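Local coordinates for protein 16S rRNA methylase (Uncultured bacterium, PDB 7JLZ) that probably methylates an adenine of 16S ribosomal RNA in the 30S subunit, a modification linked to resistance against aminoglycosides, at residues 38-43 with 66-71; 53-58 with 101-106; 59-64 with 76-81; 120-125 with 169-174. All blocks are in the same frame, centred on the assembly; numbering follows the deposited sequence.

Contact 1 (38-43 with 66-71); sequences YVYKNA and RKSQKE. With SO4 (sulfate ion), chain B.
Two torsions set up this contact: chi1 of 166° on Tyr-40, which swings CG to the far side from the backbone N and sends the phenol toward helix 58-70, and chi3 of 66° on Lys-67, the first of two successive bends that bring the end of the lysine back to the tyrosine ring, which it meets at a slant. Lys-67 CE settles 3.5 Å from Tyr-40 CZ, the two side chains crossing at about a right angle. The phenol hydroxyl donates to Glu-71 OE2, which lies at the ring edge and in its plane while the carboxylate itself stands 88° to the ring. At 2.4 Å between Tyr-40 OH and Glu-71 OE2 the modelled bond is very short, and its exact length is doubtful. The other carboxylate oxygen, Glu-71 OE1, uses its syn lone pair for a salt bridge with Lys-67 NZ at 3.0 Å, so two partners hold the carboxylate. Lower on the ring, Ser-68 OG sits at the edge, 3.6 Å from Tyr-40 CD1, and is hydrogen-bonded to Tyr-64 O and Tyr-78 OH. Arg-66 hydrogen-bonds a sulfate, probably from the crystallisation liquor, at its guanidinium edge: NE to sulfate O2 at 3.1 Å, NH2 to sulfate O1 at 2.8 Å. Helices 37-45 and 58-70 thus lie side by side on one face of the central sheet, Val-39 and Ala-43 packing on Phe-51 of strand 49-55 and Ala-76 of strand 76-80.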
# COMPACT_ATOMS: atom_id res chain seq x y z
N TYR A 38 6.32 -6.20 3.96
CA TYR A 38 6.72 -4.82 3.68
C TYR A 38 6.57 -3.94 4.92
O TYR A 38 7.42 -3.09 5.19
CB TYR A 38 5.87 -4.29 2.54
CG TYR A 38 6.28 -2.94 1.96
CD1 TYR A 38 7.29 -2.86 1.01
CD2 TYR A 38 5.63 -1.77 2.32
CE1 TYR A 38 7.66 -1.67 0.46
CE2 TYR A 38 6.00 -0.55 1.77
CZ TYR A 38 7.02 -0.51 0.84
OH TYR A 38 7.41 0.67 0.27
N VAL A 39 5.49 -4.15 5.67
CA VAL A 39 5.25 -3.36 6.87
C VAL A 39 6.34 -3.63 7.90
O VAL A 39 6.95 -2.69 8.45
CB VAL A 39 3.86 -3.70 7.44
CG1 VAL A 39 3.67 -3.01 8.80
CG2 VAL A 39 2.77 -3.26 6.44
N TYR A 40 6.62 -4.91 8.16
CA TYR A 40 7.64 -5.30 9.12
C TYR A 40 9.02 -4.78 8.72
O TYR A 40 9.74 -4.19 9.54
CB TYR A 40 7.65 -6.82 9.23
CG TYR A 40 8.84 -7.46 9.91
CD1 TYR A 40 8.87 -7.65 11.28
CD2 TYR A 40 9.91 -7.95 9.16
CE1 TYR A 40 9.96 -8.27 11.90
CE2 TYR A 40 10.99 -8.57 9.76
CZ TYR A 40 11.01 -8.72 11.13
OH TYR A 40 12.08 -9.34 11.73
N LYS A 41 9.41 -5.01 7.47
CA LYS A 41 10.74 -4.61 7.04
C LYS A 41 10.91 -3.10 7.13
O LYS A 41 11.94 -2.61 7.61
CB LYS A 41 10.99 -5.11 5.62
CG LYS A 41 11.06 -6.63 5.52
CD LYS A 41 12.37 -7.17 6.10
CE LYS A 41 12.53 -8.67 5.85
NZ LYS A 41 13.88 -9.18 6.29
N ASN A 42 9.90 -2.34 6.71
CA ASN A 42 10.04 -0.89 6.73
C ASN A 42 9.97 -0.33 8.14
O ASN A 42 10.73 0.59 8.48
CB ASN A 42 9.00 -0.25 5.80
CG ASN A 42 9.48 -0.22 4.36
OD1 ASN A 42 9.00 -0.97 3.52
ND2 ASN A 42 10.44 0.65 4.08
N ALA A 43 9.12 -0.91 9.00
CA ALA A 43 9.08 -0.49 10.40
C ALA A 43 10.43 -0.65 11.09
O ALA A 43 10.89 0.24 11.81
CB ALA A 43 8.00 -1.27 11.15
N ARG A 66 2.67 -11.46 14.30
CA ARG A 66 3.25 -12.16 15.44
C ARG A 66 4.74 -11.85 15.56
O ARG A 66 5.24 -11.58 16.66
CB ARG A 66 3.01 -13.66 15.31
CG ARG A 66 3.60 -14.49 16.43
CD ARG A 66 3.63 -15.97 16.09
NE ARG A 66 2.29 -16.51 15.84
CZ ARG A 66 1.88 -16.99 14.67
NH1 ARG A 66 2.69 -16.99 13.62
NH2 ARG A 66 0.65 -17.47 14.56
N LYS A 67 5.47 -11.89 14.43
CA LYS A 67 6.88 -11.51 14.45
C LYS A 67 7.08 -10.11 15.00
O LYS A 67 7.97 -9.87 15.82
CB LYS A 67 7.48 -11.59 13.04
CG LYS A 67 8.01 -12.93 12.63
CD LYS A 67 8.64 -12.88 11.24
CE LYS A 67 9.89 -12.02 11.21
NZ LYS A 67 11.10 -12.70 11.78
N SER A 68 6.27 -9.16 14.52
CA SER A 68 6.40 -7.77 14.96
C SER A 68 6.17 -7.65 16.46
O SER A 68 6.88 -6.90 17.14
CB SER A 68 5.41 -6.89 14.19
OG SER A 68 5.64 -7.02 12.80
N GLN A 69 5.18 -8.37 16.99
CA GLN A 69 4.89 -8.27 18.41
C GLN A 69 5.99 -8.92 19.23
O GLN A 69 6.44 -8.37 20.24
CB GLN A 69 3.54 -8.89 18.71
CG GLN A 69 3.13 -8.78 20.16
CD GLN A 69 2.60 -10.08 20.71
OE1 GLN A 69 3.31 -11.09 20.72
NE2 GLN A 69 1.35 -10.07 21.16
N LYS A 70 6.46 -10.09 18.78
CA LYS A 70 7.52 -10.79 19.51
C LYS A 70 8.81 -9.99 19.49
O LYS A 70 9.50 -9.90 20.51
CB LYS A 70 7.73 -12.18 18.91
N GLU A 71 9.15 -9.41 18.34
CA GLU A 71 10.39 -8.65 18.21
C GLU A 71 10.25 -7.20 18.68
O GLU A 71 11.18 -6.42 18.50
CB GLU A 71 10.88 -8.69 16.76
CG GLU A 71 11.39 -10.05 16.35
CD GLU A 71 11.42 -10.25 14.85
OE1 GLU A 71 10.95 -11.31 14.38
OE2 GLU A 71 11.90 -9.35 14.14
S SO4 B . -0.44 -16.90 18.28
O1 SO4 B . -0.36 -17.75 17.12
O2 SO4 B . 0.84 -16.30 18.52
O3 SO4 B . -0.82 -17.68 19.42
O4 SO4 B . -1.42 -15.87 18.05

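Contact 2 (53-58 with 101-106); sequences GIEPIQ and LPWGSL
Trp-103 reaches strand 49-55 with the pyrrole edge of its indole, and NE1 donates to the backbone oxygen of Ile-54 at 2.9 Å. The bond is bent, 132° at the hydrogen, and the oxygen lies somewhat out of the indole plane. A chi1 of -166° turns CG away from the tryptophan's own N and carries the ring across to the strand. There the CZ2 corner of the six-membered ring abuts Ile-54 CG2 at 3.9 Å. Glu-55 sets out away from the loop, but its chain folds back at chi2, bringing the carboxylate to the indole edge at 86° to the ring plane. Glu-55 OE2 is 3.4 Å from Trp-103 NE1 and accepts a hydrogen bond from Gly-32 N; OE1 takes one from Gln-60 NE2. The carboxylate's rotation is thereby fixed from outside the contact. Around Trp-103 in the chain, a cis peptide before Pro-102 and a type II' turn from Trp-103 to Leu-106, with Gly-104 at positive phi, shape the loop. The contact joins the carboxyl end of strand 49-55 to the loop after strand 94-100, at the rim of a Rossmann-like sheet where class I methyltransferases bind S-adenosylmethionine.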
# COMPACT_ATOMS: atom_id res chain seq x y z
N GLY A 53 -0.38 -2.00 7.82
CA GLY A 53 -0.81 -2.89 6.75
C GLY A 53 -2.28 -3.23 6.88
O GLY A 53 -2.77 -3.49 7.99
N ILE A 54 -3.00 -3.25 5.75
CA ILE A 54 -4.43 -3.57 5.73
C ILE A 54 -4.69 -4.66 4.69
O ILE A 54 -4.42 -4.45 3.50
CB ILE A 54 -5.28 -2.33 5.42
CG1 ILE A 54 -4.87 -1.17 6.34
CG2 ILE A 54 -6.77 -2.65 5.60
CD1 ILE A 54 -5.58 0.15 6.00
N GLU A 55 -5.22 -5.79 5.14
CA GLU A 55 -5.59 -6.90 4.27
C GLU A 55 -6.88 -7.55 4.75
O GLU A 55 -7.23 -7.46 5.93
CB GLU A 55 -4.48 -7.97 4.21
CG GLU A 55 -3.16 -7.43 3.65
CD GLU A 55 -3.25 -7.02 2.18
OE1 GLU A 55 -4.04 -7.63 1.43
OE2 GLU A 55 -2.52 -6.07 1.80
N PRO A 56 -7.61 -8.22 3.85
CA PRO A 56 -8.94 -8.73 4.21
C PRO A 56 -8.97 -10.07 4.93
O PRO A 56 -9.97 -10.38 5.59
CB PRO A 56 -9.66 -8.85 2.87
CG PRO A 56 -8.52 -9.05 1.87
CD PRO A 56 -7.40 -8.20 2.39
N ILE A 57 -7.96 -10.92 4.78
CA ILE A 57 -8.01 -12.28 5.30
C ILE A 57 -7.07 -12.35 6.50
O ILE A 57 -5.89 -11.99 6.38
CB ILE A 57 -7.65 -13.30 4.22
CG1 ILE A 57 -8.69 -13.26 3.10
CG2 ILE A 57 -7.52 -14.73 4.80
CD1 ILE A 57 -8.29 -13.99 1.84
N GLN A 58 -7.59 -12.79 7.65
CA GLN A 58 -6.78 -12.72 8.87
C GLN A 58 -5.49 -13.51 8.73
O GLN A 58 -4.42 -13.06 9.18
CB GLN A 58 -7.58 -13.23 10.06
CG GLN A 58 -6.76 -13.25 11.33
CD GLN A 58 -7.42 -14.08 12.42
OE1 GLN A 58 -8.42 -14.76 12.18
NE2 GLN A 58 -6.86 -14.02 13.62
N LEU A 101 -0.21 -3.23 -6.13
CA LEU A 101 -1.38 -3.84 -6.75
C LEU A 101 -1.12 -5.33 -6.99
O LEU A 101 0.03 -5.76 -7.12
CB LEU A 101 -1.74 -3.12 -8.05
CG LEU A 101 -2.40 -1.75 -7.83
CD1 LEU A 101 -2.68 -1.08 -9.17
CD2 LEU A 101 -3.68 -1.88 -7.04
N PRO A 102 -2.17 -6.15 -7.01
CA PRO A 102 -3.57 -5.80 -6.76
C PRO A 102 -3.93 -5.72 -5.29
O PRO A 102 -3.25 -6.30 -4.43
CB PRO A 102 -4.33 -6.93 -7.43
CG PRO A 102 -3.43 -8.11 -7.26
CD PRO A 102 -2.03 -7.57 -7.42
N TRP A 103 -4.99 -4.97 -4.99
CA TRP A 103 -5.59 -4.96 -3.66
C TRP A 103 -7.09 -5.00 -3.90
O TRP A 103 -7.79 -3.99 -3.80
CB TRP A 103 -5.16 -3.75 -2.84
CG TRP A 103 -5.46 -3.86 -1.36
CD1 TRP A 103 -4.91 -4.75 -0.47
CD2 TRP A 103 -6.37 -3.05 -0.59
NE1 TRP A 103 -5.42 -4.53 0.79
CE2 TRP A 103 -6.32 -3.51 0.74
CE3 TRP A 103 -7.23 -1.99 -0.91
CZ2 TRP A 103 -7.08 -2.93 1.75
CZ3 TRP A 103 -7.99 -1.42 0.10
CH2 TRP A 103 -7.91 -1.90 1.42
N GLY A 104 -7.59 -6.18 -4.26
CA GLY A 104 -9.02 -6.33 -4.46
C GLY A 104 -9.49 -5.54 -5.66
O GLY A 104 -8.88 -5.59 -6.74
N SER A 105 -10.57 -4.78 -5.48
CA SER A 105 -11.14 -4.00 -6.57
C SER A 105 -10.42 -2.68 -6.81
O SER A 105 -10.77 -1.98 -7.76
CB SER A 105 -12.61 -3.73 -6.28
OG SER A 105 -12.74 -3.08 -5.03
N LEU A 106 -9.45 -2.32 -5.98
CA LEU A 106 -8.83 -1.00 -6.07
C LEU A 106 -8.07 -0.85 -7.38
O LEU A 106 -7.14 -1.63 -7.65
CB LEU A 106 -7.90 -0.78 -4.88
CG LEU A 106 -7.38 0.65 -4.74
CD1 LEU A 106 -8.54 1.63 -4.62
CD2 LEU A 106 -6.44 0.77 -3.56

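Contact 3 (59-64 with 76-81); sequences KQLENY and AIYILG
The phenol ring of Tyr-78 is met at a slant from two ends by the helix, by Leu-61 near its root and Tyr-64 near its hydroxyl. The arrangement is the packing of helix 58-70 on strand 76-80 within a beta-alpha-beta unit, in which the helix leaves strand 49-55 and returns the chain to a parallel neighbour. Leu-61 CD2 lies 4.1 Å from Tyr-78 CD2, and farther along the ring, on the same side of its plane, the backbone oxygen of Tyr-64 comes within 3.8 Å of Tyr-78 CE1. Tyr-64's own ring leads away from the strand and leans against the ring of Tyr-40, inclined to it, so only the base of that side chain takes part here, its CB 4.0 Å from Tyr-78 OH. The helix direction is almost opposite to that of the strand, 165° between the short axes, which pass 9.0 Å apart. Tyr-78 has CG beside its backbone N (chi1 -56°), and this turns the ring toward the helix, which it crosses at a slant, its hydroxyl hydrogen-bonded to Ser-68 OG. The buried phenol is therefore satisfied at its polar end, while its carbon frame packs mainly against side-chain carbons, with Val-39 and Tyr-40 of helix 37-45 also touching it. Ile-79 points the opposite way, to Ile-52 and Leu-90. At the other end of the contact Leu-61 also touches Val-4 of strand 2-5. The CD1 methyl of Leu-61 fits against the strand backbone, 3.7 Å from Tyr-78 CB and 3.8 Å from the carbonyl oxygen of Ile-79.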
# COMPACT_ATOMS: atom_id res chain seq x y z
N LYS A 59 -5.55 -14.67 8.08
CA LYS A 59 -4.36 -15.52 7.96
C LYS A 59 -3.24 -14.82 7.18
O LYS A 59 -2.07 -15.19 7.35
CB LYS A 59 -4.73 -16.85 7.29
CG LYS A 59 -5.36 -17.86 8.23
CD LYS A 59 -5.68 -19.18 7.52
CE LYS A 59 -6.07 -20.27 8.51
NZ LYS A 59 -6.26 -21.58 7.83
N GLN A 60 -3.57 -13.85 6.33
CA GLN A 60 -2.54 -13.12 5.59
C GLN A 60 -1.53 -12.47 6.52
O GLN A 60 -0.34 -12.39 6.20
CB GLN A 60 -3.14 -12.01 4.73
CG GLN A 60 -3.86 -12.46 3.52
CD GLN A 60 -4.37 -11.28 2.75
OE1 GLN A 60 -5.57 -11.03 2.72
NE2 GLN A 60 -3.46 -10.55 2.11
N LEU A 61 -2.01 -11.91 7.63
CA LEU A 61 -1.19 -11.05 8.46
C LEU A 61 -0.75 -11.75 9.74
O LEU A 61 -0.09 -11.12 10.57
CB LEU A 61 -1.93 -9.75 8.79
CG LEU A 61 -2.33 -8.98 7.54
CD1 LEU A 61 -3.06 -7.71 7.95
CD2 LEU A 61 -1.13 -8.65 6.69
N GLU A 62 -1.07 -13.03 9.89
CA GLU A 62 -0.76 -13.76 11.13
C GLU A 62 0.74 -13.83 11.40
O GLU A 62 1.19 -13.52 12.51
CB GLU A 62 -1.36 -15.17 11.04
CG GLU A 62 -0.79 -16.15 12.05
CD GLU A 62 -1.41 -17.53 11.96
OE1 GLU A 62 -2.46 -17.68 11.30
OE2 GLU A 62 -0.84 -18.48 12.55
N ASN A 63 1.54 -14.24 10.41
CA ASN A 63 2.97 -14.48 10.64
C ASN A 63 3.70 -13.18 11.00
O ASN A 63 4.39 -13.12 12.02
CB ASN A 63 3.59 -15.12 9.40
CG ASN A 63 5.11 -15.31 9.53
OD1 ASN A 63 5.62 -15.59 10.61
ND2 ASN A 63 5.82 -15.17 8.42
N TYR A 64 3.57 -12.14 10.17
CA TYR A 64 4.34 -10.92 10.42
C TYR A 64 3.79 -10.09 11.57
O TYR A 64 4.56 -9.37 12.22
CB TYR A 64 4.45 -10.07 9.14
CG TYR A 64 5.65 -10.53 8.33
CD1 TYR A 64 6.95 -10.21 8.74
CD2 TYR A 64 5.50 -11.34 7.22
CE1 TYR A 64 8.07 -10.67 8.03
CE2 TYR A 64 6.62 -11.81 6.50
CZ TYR A 64 7.89 -11.46 6.91
OH TYR A 64 9.00 -11.92 6.21
N ALA A 76 4.80 -1.19 13.78
CA ALA A 76 4.14 -1.98 12.75
C ALA A 76 2.81 -2.45 13.30
O ALA A 76 2.77 -3.08 14.36
CB ALA A 76 5.01 -3.16 12.31
N ILE A 77 1.72 -2.13 12.61
CA ILE A 77 0.40 -2.59 13.01
C ILE A 77 -0.32 -3.14 11.79
O ILE A 77 -0.10 -2.70 10.65
CB ILE A 77 -0.40 -1.45 13.69
CG1 ILE A 77 -1.67 -1.99 14.33
CG2 ILE A 77 -0.71 -0.34 12.71
CD1 ILE A 77 -2.51 -0.91 14.97
N TYR A 78 -1.17 -4.14 12.03
CA TYR A 78 -1.81 -4.92 10.97
C TYR A 78 -3.31 -4.98 11.21
O TYR A 78 -3.74 -5.38 12.30
CB TYR A 78 -1.23 -6.34 10.91
CG TYR A 78 0.28 -6.33 10.73
CD1 TYR A 78 1.14 -6.19 11.83
CD2 TYR A 78 0.84 -6.45 9.47
CE1 TYR A 78 2.51 -6.16 11.67
CE2 TYR A 78 2.23 -6.44 9.30
CZ TYR A 78 3.05 -6.29 10.40
OH TYR A 78 4.42 -6.27 10.25
N ILE A 79 -4.10 -4.61 10.20
CA ILE A 79 -5.53 -4.35 10.37
C ILE A 79 -6.33 -5.09 9.31
O ILE A 79 -5.90 -5.19 8.15
CB ILE A 79 -5.81 -2.83 10.29
CG1 ILE A 79 -5.09 -2.11 11.43
CG2 ILE A 79 -7.32 -2.51 10.34
CD1 ILE A 79 -5.17 -0.63 11.31
N LEU A 80 -7.49 -5.59 9.69
CA LEU A 80 -8.40 -6.19 8.72
C LEU A 80 -9.11 -5.10 7.92
O LEU A 80 -9.66 -4.15 8.50
CB LEU A 80 -9.45 -7.06 9.41
CG LEU A 80 -9.05 -8.40 9.97
CD1 LEU A 80 -10.30 -9.11 10.47
CD2 LEU A 80 -8.32 -9.23 8.91
N GLY A 81 -9.11 -5.23 6.61
CA GLY A 81 -9.80 -4.25 5.79
C GLY A 81 -9.70 -4.59 4.32
O GLY A 81 -8.92 -5.44 3.90

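Contact 4 (120-125 with 169-174); sequences LISNIL and KNNLHL
Ile-121 and Leu-172 form the tight, buried half of this contact. The CG2 branch of Ile-121 lies against both methyls of Leu-172, 3.8 Å from CD1 and 4.1 Å from CD2, and the two side chains cross at about a right angle. Ile-121 continues inward onto Leu-97 and Ile-99 of strand 94-100, and Leu-172 onto Phe-209, so this side is packed with apolar side chains. The other half is polar and opens toward solvent on the side of partly exposed Asn-171, though Ser-122 itself is buried. Asn-171 holds its amide out to Ser-122: ND2 donates to Ser-122 OG at 2.8 Å, the bond fairly straight at 155° and the oxygen close to the amide plane. Ser-122 was modelled in two conformers, however, and its OG is rotated off a staggered position, so this bond describes one of them. Asn-171 is the C-prime residue of a Schellman motif ending helix 156-168, with its own N bonded to Glu-168 O and Leu-172 N to Phe-167 O; its positive phi (69°) turns the chain into strand 172-179, an outer strand of the Rossmann-like sheet. A water bridges the two backbones, accepting from Ser-122 N at 3.1 Å and donating to Asn-170 O at 2.8 Å. Lys-211 NZ is hydrogen-bonded to the carbonyl oxygens of Ser-122, in the last turn of helix 120-124, and of Leu-125, just beyond it.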
# COMPACT_ATOMS: atom_id res chain seq x y z
N LEU A 120 -11.13 6.17 -2.43
CA LEU A 120 -10.49 5.77 -1.18
C LEU A 120 -9.06 6.27 -1.10
O LEU A 120 -8.59 6.63 -0.02
CB LEU A 120 -10.54 4.25 -1.06
CG LEU A 120 -9.78 3.60 0.10
CD1 LEU A 120 -10.45 3.97 1.41
CD2 LEU A 120 -9.72 2.10 -0.08
N ILE A 121 -8.36 6.30 -2.24
CA ILE A 121 -6.94 6.64 -2.25
C ILE A 121 -6.73 8.05 -1.71
O ILE A 121 -5.93 8.28 -0.80
CB ILE A 121 -6.37 6.48 -3.67
CG1 ILE A 121 -6.40 5.01 -4.07
CG2 ILE A 121 -4.95 7.02 -3.75
CD1 ILE A 121 -6.04 4.79 -5.53
N SER A 122 -7.44 9.02 -2.28
CA SER A 122 -7.26 10.39 -1.81
C SER A 122 -7.79 10.57 -0.39
O SER A 122 -7.26 11.39 0.36
CB SER A 122 -7.96 11.36 -2.77
OG SER A 122 -7.21 12.56 -2.88
N ASN A 123 -8.80 9.80 0.00
CA ASN A 123 -9.39 9.99 1.32
C ASN A 123 -8.59 9.32 2.43
O ASN A 123 -8.74 9.69 3.60
CB ASN A 123 -10.84 9.50 1.33
CG ASN A 123 -11.78 10.51 0.67
OD1 ASN A 123 -11.33 11.45 0.02
ND2 ASN A 123 -13.07 10.32 0.85
N ILE A 124 -7.74 8.33 2.12
CA ILE A 124 -6.80 7.86 3.13
C ILE A 124 -5.73 8.92 3.41
O ILE A 124 -5.28 9.07 4.55
CB ILE A 124 -6.18 6.53 2.66
CG1 ILE A 124 -7.23 5.41 2.64
CG2 ILE A 124 -4.97 6.13 3.53
CD1 ILE A 124 -6.74 4.13 1.92
N LEU A 125 -5.34 9.68 2.39
CA LEU A 125 -4.19 10.56 2.49
C LEU A 125 -4.53 11.87 3.20
O LEU A 125 -5.62 12.42 3.02
CB LEU A 125 -3.66 10.89 1.09
CG LEU A 125 -2.85 9.80 0.43
CD1 LEU A 125 -2.62 10.14 -1.04
CD2 LEU A 125 -1.54 9.69 1.17
N LYS A 169 -7.70 11.31 -13.07
CA LYS A 169 -9.10 10.99 -12.86
C LYS A 169 -9.37 10.41 -11.48
O LYS A 169 -10.53 10.30 -11.08
CB LYS A 169 -9.58 10.03 -13.96
CG LYS A 169 -9.81 10.71 -15.31
CD LYS A 169 -10.19 9.72 -16.40
CE LYS A 169 -10.75 10.42 -17.63
NZ LYS A 169 -9.77 11.31 -18.31
N ASN A 170 -8.32 10.05 -10.74
CA ASN A 170 -8.44 9.61 -9.35
C ASN A 170 -7.77 10.60 -8.39
O ASN A 170 -7.38 10.24 -7.28
CB ASN A 170 -7.84 8.20 -9.19
CG ASN A 170 -8.49 7.19 -10.12
OD1 ASN A 170 -9.64 6.80 -9.92
ND2 ASN A 170 -7.75 6.74 -11.13
N ASN A 171 -7.63 11.85 -8.83
CA ASN A 171 -7.14 12.97 -8.02
C ASN A 171 -5.66 12.84 -7.67
O ASN A 171 -5.19 13.40 -6.67
CB ASN A 171 -7.98 13.15 -6.74
CG ASN A 171 -7.78 14.52 -6.11
OD1 ASN A 171 -7.74 15.53 -6.80
ND2 ASN A 171 -7.64 14.55 -4.78
N LEU A 172 -4.90 12.12 -8.50
CA LEU A 172 -3.48 11.89 -8.26
C LEU A 172 -2.68 12.54 -9.37
O LEU A 172 -2.91 12.28 -10.55
CB LEU A 172 -3.18 10.39 -8.20
CG LEU A 172 -3.84 9.66 -7.02
CD1 LEU A 172 -3.66 8.16 -7.15
CD2 LEU A 172 -3.28 10.19 -5.69
N HIS A 173 -1.72 13.38 -8.98
CA HIS A 173 -0.82 14.03 -9.92
C HIS A 173 0.53 13.34 -9.89
O HIS A 173 1.17 13.27 -8.83
CB HIS A 173 -0.70 15.51 -9.59
CG HIS A 173 0.31 16.21 -10.42
ND1 HIS A 173 1.60 16.45 -9.99
CD2 HIS A 173 0.24 16.71 -11.68
CE1 HIS A 173 2.27 17.07 -10.94
NE2 HIS A 173 1.47 17.24 -11.98
N LEU A 174 0.97 12.82 -11.03
CA LEU A 174 2.20 12.02 -11.08
C LEU A 174 3.42 12.90 -10.86
O LEU A 174 3.60 13.93 -11.53
CB LEU A 174 2.30 11.30 -12.42
CG LEU A 174 3.56 10.46 -12.63
CD1 LEU A 174 3.48 9.19 -11.82
CD2 LEU A 174 3.81 10.17 -14.10
O HOH W 1 -8.58 8.85 -5.17

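In the fold
From the N terminus, helix 37-45 opens contact 1, which closes only at the end of helix 58-70. Before that, strand 49-55 has opened contact 2 and the start of the same helix contact 3, so contact 1 crosses both. Contact 3 closes on strand 76-80 and falls entirely within the longer loop that contact 2 closes at 101-106. Contacts 1 and 3 meet at Ser-68 and Tyr-78, and contacts 2 and 3 pair through neighbouring strands, Gly-53 with Ile-77 and Ile-79. Contact 4 follows in series, joining helix 120-124 to the far edge strand. Trp-103 of contact 2 touches Leu-120 of contact 4, whereas the centres of contacts 1 and 4 are about 27 Å apart.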